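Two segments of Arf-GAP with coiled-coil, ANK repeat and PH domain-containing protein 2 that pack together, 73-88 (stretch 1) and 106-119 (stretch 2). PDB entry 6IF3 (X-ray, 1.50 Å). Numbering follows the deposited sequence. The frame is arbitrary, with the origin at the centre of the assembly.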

# COMPACT_ATOMS: atom_id res chain seq x y z
N GLN A 73 14.33 -2.67 18.73
CA GLN A 73 14.94 -3.68 19.60
C GLN A 73 14.01 -4.87 19.74
O GLN A 73 12.80 -4.72 20.03
CB GLN A 73 15.26 -3.11 21.00
CG GLN A 73 15.98 -4.13 21.89
CD GLN A 73 16.39 -3.52 23.19
OE1 GLN A 73 16.75 -2.33 23.23
NE2 GLN A 73 16.29 -4.28 24.27
N ARG A 74 14.57 -6.06 19.56
CA ARG A 74 13.80 -7.30 19.49
C ARG A 74 13.77 -8.08 20.78
O ARG A 74 14.75 -8.06 21.56
CB ARG A 74 14.39 -8.22 18.40
CG ARG A 74 14.62 -7.53 17.04
CD ARG A 74 15.55 -8.36 16.22
NE ARG A 74 15.95 -7.81 14.93
CZ ARG A 74 15.61 -8.34 13.76
NH1 ARG A 74 14.80 -9.38 13.74
NH2 ARG A 74 16.10 -7.86 12.61
N ASP A 75 12.69 -8.85 20.97
CA ASP A 75 12.69 -9.90 22.00
C ASP A 75 13.53 -11.10 21.54
O ASP A 75 14.14 -11.08 20.44
CB ASP A 75 11.27 -10.33 22.38
CG ASP A 75 10.49 -10.94 21.23
OD1 ASP A 75 11.10 -11.49 20.30
OD2 ASP A 75 9.22 -10.93 21.31
N VAL A 76 13.60 -12.14 22.37
CA VAL A 76 14.51 -13.23 22.10
C VAL A 76 14.07 -14.08 20.90
O VAL A 76 14.88 -14.84 20.36
CB VAL A 76 14.73 -14.09 23.39
CG1 VAL A 76 13.61 -15.07 23.63
CG2 VAL A 76 16.11 -14.81 23.37
N GLN A 77 12.82 -13.90 20.46
CA GLN A 77 12.31 -14.55 19.25
C GLN A 77 12.56 -13.69 18.01
O GLN A 77 12.09 -14.04 16.91
CB GLN A 77 10.80 -14.83 19.39
CG GLN A 77 10.51 -16.07 20.27
CD GLN A 77 10.53 -15.76 21.76
OE1 GLN A 77 10.22 -14.64 22.17
NE2 GLN A 77 10.90 -16.76 22.58
N GLY A 78 13.29 -12.60 18.20
CA GLY A 78 13.66 -11.69 17.12
C GLY A 78 12.56 -10.74 16.68
O GLY A 78 12.64 -10.16 15.57
N ARG A 79 11.56 -10.55 17.54
CA ARG A 79 10.38 -9.75 17.21
C ARG A 79 10.47 -8.39 17.86
O ARG A 79 10.52 -8.33 19.10
CB ARG A 79 9.11 -10.47 17.67
CG ARG A 79 8.91 -11.82 16.99
CD ARG A 79 7.92 -12.69 17.73
NE ARG A 79 7.67 -13.91 16.96
CZ ARG A 79 7.28 -15.07 17.48
NH1 ARG A 79 7.10 -15.19 18.79
NH2 ARG A 79 7.07 -16.11 16.68
N GLY A 80 10.43 -7.32 17.07
CA GLY A 80 10.43 -5.96 17.60
C GLY A 80 9.03 -5.40 17.75
O GLY A 80 8.07 -6.09 17.53
N PRO A 81 8.93 -4.14 18.18
CA PRO A 81 7.66 -3.44 18.40
C PRO A 81 6.79 -3.49 17.15
O PRO A 81 5.58 -3.75 17.28
CB PRO A 81 8.11 -2.02 18.74
CG PRO A 81 9.44 -2.24 19.47
CD PRO A 81 10.09 -3.37 18.69
N LEU A 82 7.35 -3.25 15.97
CA LEU A 82 6.51 -3.27 14.79
C LEU A 82 5.92 -4.65 14.50
O LEU A 82 4.76 -4.76 14.12
CB LEU A 82 7.31 -2.77 13.57
CG LEU A 82 6.57 -2.76 12.23
CD1 LEU A 82 5.29 -1.94 12.22
CD2 LEU A 82 7.54 -2.30 11.10
N HIS A 83 6.70 -5.72 14.66
CA HIS A 83 6.18 -7.09 14.53
C HIS A 83 4.98 -7.30 15.45
O HIS A 83 3.91 -7.74 15.03
CB HIS A 83 7.25 -8.16 14.90
CG HIS A 83 6.68 -9.55 15.06
ND1 HIS A 83 6.79 -10.53 14.10
CD2 HIS A 83 5.98 -10.11 16.08
CE1 HIS A 83 6.20 -11.63 14.52
NE2 HIS A 83 5.69 -11.40 15.72
N HIS A 84 5.13 -6.97 16.72
CA HIS A 84 4.05 -7.20 17.65
C HIS A 84 2.82 -6.36 17.38
O HIS A 84 1.69 -6.85 17.53
CB HIS A 84 4.55 -6.94 19.11
CG HIS A 84 5.48 -8.00 19.60
ND1 HIS A 84 5.07 -9.29 19.87
CD2 HIS A 84 6.81 -7.96 19.87
CE1 HIS A 84 6.11 -9.99 20.30
NE2 HIS A 84 7.17 -9.21 20.30
N ALA A 85 3.02 -5.10 16.98
CA ALA A 85 1.87 -4.25 16.68
C ALA A 85 1.12 -4.79 15.46
O ALA A 85 -0.12 -4.73 15.39
CB ALA A 85 2.32 -2.84 16.42
N THR A 86 1.87 -5.32 14.49
CA THR A 86 1.25 -5.92 13.31
C THR A 86 0.43 -7.14 13.67
O THR A 86 -0.72 -7.29 13.24
CB THR A 86 2.32 -6.27 12.26
OG1 THR A 86 2.96 -5.06 11.87
CG2 THR A 86 1.69 -6.93 11.00
N VAL A 87 1.01 -8.07 14.43
CA VAL A 87 0.30 -9.26 14.87
C VAL A 87 -0.99 -8.92 15.63
O VAL A 87 -2.03 -9.53 15.38
CB VAL A 87 1.21 -10.12 15.76
CG1 VAL A 87 0.42 -11.24 16.43
CG2 VAL A 87 2.36 -10.70 14.89
N LEU A 88 -0.95 -7.89 16.49
CA LEU A 88 -2.13 -7.56 17.29
C LEU A 88 -3.15 -6.68 16.55
O LEU A 88 -4.25 -6.46 17.05
CB LEU A 88 -1.71 -6.89 18.59
CG LEU A 88 -0.88 -7.82 19.48
CD1 LEU A 88 -0.44 -7.06 20.70
CD2 LEU A 88 -1.67 -9.05 19.91
N ALA A 106 12.82 -6.24 8.87
CA ALA A 106 13.27 -7.18 9.90
C ALA A 106 12.41 -8.44 9.90
O ALA A 106 11.17 -8.35 9.85
CB ALA A 106 13.21 -6.50 11.29
N THR A 107 13.04 -9.60 9.92
CA THR A 107 12.28 -10.84 10.10
C THR A 107 12.58 -11.46 11.44
O THR A 107 13.70 -11.31 11.96
CB THR A 107 12.58 -11.89 9.03
OG1 THR A 107 13.98 -12.23 9.04
CG2 THR A 107 12.20 -11.41 7.63
N ASP A 108 11.61 -12.15 12.02
CA ASP A 108 11.84 -12.76 13.32
C ASP A 108 12.60 -14.09 13.11
O ASP A 108 13.05 -14.41 12.00
CB ASP A 108 10.53 -12.96 14.09
CG ASP A 108 9.57 -13.95 13.44
OD1 ASP A 108 9.89 -14.58 12.40
OD2 ASP A 108 8.46 -14.14 14.01
N GLU A 109 12.79 -14.85 14.19
CA GLU A 109 13.56 -16.09 14.08
C GLU A 109 12.85 -17.16 13.24
O GLU A 109 13.47 -18.12 12.79
CB GLU A 109 13.88 -16.65 15.47
CG GLU A 109 15.03 -15.90 16.18
CD GLU A 109 16.39 -16.03 15.46
OE1 GLU A 109 16.72 -17.10 14.92
OE2 GLU A 109 17.12 -15.01 15.38
N GLU A 110 11.55 -17.00 13.00
CA GLU A 110 10.84 -17.90 12.10
C GLU A 110 10.86 -17.42 10.66
O GLU A 110 10.31 -18.08 9.77
CB GLU A 110 9.39 -18.05 12.56
CG GLU A 110 9.27 -18.84 13.81
CD GLU A 110 7.85 -19.25 14.06
OE1 GLU A 110 6.94 -18.54 13.56
OE2 GLU A 110 7.64 -20.29 14.72
N GLY A 111 11.48 -16.27 10.41
CA GLY A 111 11.63 -15.75 9.07
C GLY A 111 10.51 -14.84 8.58
O GLY A 111 10.45 -14.53 7.38
N LYS A 112 9.63 -14.42 9.47
CA LYS A 112 8.48 -13.59 9.05
C LYS A 112 8.73 -12.09 9.23
O LYS A 112 9.24 -11.66 10.26
CB LYS A 112 7.22 -13.99 9.83
CG LYS A 112 6.84 -15.45 9.70
CD LYS A 112 5.55 -15.77 10.44
CE LYS A 112 5.14 -17.22 10.21
NZ LYS A 112 3.81 -17.58 10.80
N ASP A 113 8.36 -11.30 8.22
CA ASP A 113 8.36 -9.85 8.38
C ASP A 113 6.94 -9.32 8.58
O ASP A 113 5.96 -10.06 8.38
CB ASP A 113 9.10 -9.13 7.20
CG ASP A 113 8.44 -9.29 5.85
OD1 ASP A 113 7.27 -9.69 5.72
OD2 ASP A 113 9.16 -8.96 4.88
N PRO A 114 6.82 -8.04 8.98
CA PRO A 114 5.49 -7.51 9.25
C PRO A 114 4.57 -7.57 8.06
O PRO A 114 3.39 -7.89 8.23
CB PRO A 114 5.77 -6.07 9.64
CG PRO A 114 7.06 -6.18 10.40
CD PRO A 114 7.86 -7.19 9.57
N LEU A 115 5.10 -7.33 6.87
CA LEU A 115 4.22 -7.38 5.68
C LEU A 115 3.66 -8.79 5.47
O LEU A 115 2.47 -8.93 5.19
CB LEU A 115 4.96 -6.94 4.40
CG LEU A 115 4.11 -6.96 3.12
CD1 LEU A 115 2.92 -5.99 3.21
CD2 LEU A 115 5.00 -6.68 1.89
N SER A 116 4.48 -9.83 5.62
CA SER A 116 3.99 -11.19 5.38
C SER A 116 2.87 -11.50 6.38
O SER A 116 1.89 -12.14 6.05
CB SER A 116 5.11 -12.22 5.46
OG SER A 116 5.57 -12.43 6.79
N ILE A 117 3.04 -11.04 7.61
CA ILE A 117 2.05 -11.26 8.67
C ILE A 117 0.73 -10.55 8.32
O ILE A 117 -0.34 -11.17 8.35
CB ILE A 117 2.62 -10.79 10.01
CG1 ILE A 117 3.79 -11.69 10.37
CG2 ILE A 117 1.55 -10.79 11.11
CD1 ILE A 117 4.58 -11.20 11.55
N ALA A 118 0.83 -9.27 7.98
CA ALA A 118 -0.36 -8.49 7.58
C ALA A 118 -1.08 -9.03 6.36
O ALA A 118 -2.31 -9.01 6.31
CB ALA A 118 0.07 -7.02 7.36
N VAL A 119 -0.34 -9.54 5.38
CA VAL A 119 -0.94 -10.11 4.19
C VAL A 119 -1.66 -11.40 4.57
O VAL A 119 -2.78 -11.65 4.10
CB VAL A 119 0.11 -10.38 3.08
CG1 VAL A 119 -0.45 -11.26 2.00
CG2 VAL A 119 0.57 -9.09 2.46
O HOH W 1 10.46 -15.98 15.75
O HOH W 2 6.50 -15.73 13.87
O HOH W 3 8.25 -9.62 12.04

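The two stretches share one architecture: a loop containing a type I turn (Asp75 to Gly78, Asp108 to Gly111) leads into a helix that begins at Pro81 in the first and at Pro114 in the second, the latter running on past the end of the stretch. The helices run side by side in the same direction, their axes 3° apart and 9.2 Å at closest approach. The backbones come nearer in the turns, where the CA atoms of Gly78 and Asp108 are 4.3 Å apart. Here Glu109 N donates a nearly straight hydrogen bond to Gln77 O (2.9 Å, 167°), and Asp108 CA makes a CA-H...O contact with Gly78 O at 3.5 Å. Gly78 has a positive phi, which by itself favours glycine; a CB in the ideal position would also lie a tight 3.2 Å from Glu109 N.

Aspartates organise both turns from within. Asp75 OD1 accepts from Arg79 N (3.0 Å) and, weakly, from Gln77 N (3.0 Å), while its OD2 accepts from His84 NE2 (2.9 Å), tying the turn to the helix that follows. Asp108 OD1 likewise accepts from Lys112 N (2.9 Å). This leaves Asp108 OD2 facing stretch 1, where Arg79 NE approaches at 3.1 Å in a salt bridge with a hydrogen-bond angle of 166°. Arg79 NH2 also forms a long salt bridge with Glu110 OE1 (4.0 Å), and both carboxylate oxygens lie at the edge of the guanidinium, near its plane. Water 2 joins the group, accepting from Arg79 NH2 and donating to Asp108 OD2 and Glu110 OE1.

Arg74 reaches across at the outer end of the contact. Its NH1 donates to Thr107 O (2.8 Å) and, within its own stretch, to Gly78 O (2.9 Å), so one nitrogen serves carbonyls of both loops. Ala106 CB covers one face of the guanidinium, 3.5 Å from Arg74 NH2.

Between the helices the contact becomes largely apolar. Pro114, in the first turn of its helix, packs its CG against Leu82 CG at 3.9 Å. Thr86 points toward stretch 2; its OG1 donates to Leu82 O (2.9 Å), satisfying the hydroxyl within its own helix, while its CG2 lies 3.4 Å from Pro114 O and 3.9 Å from Ile117 CG2. Val87 CG2 meets the same Ile117 methyl at 3.9 Å. His83 links the polar and apolar regions: its CE1 is 3.4 Å from both Asp108 OD2 and Ile117 CD1, and water 3 bridges His83 ND1 (2.7 Å from the water oxygen) to Lys112 O (2.9 Å).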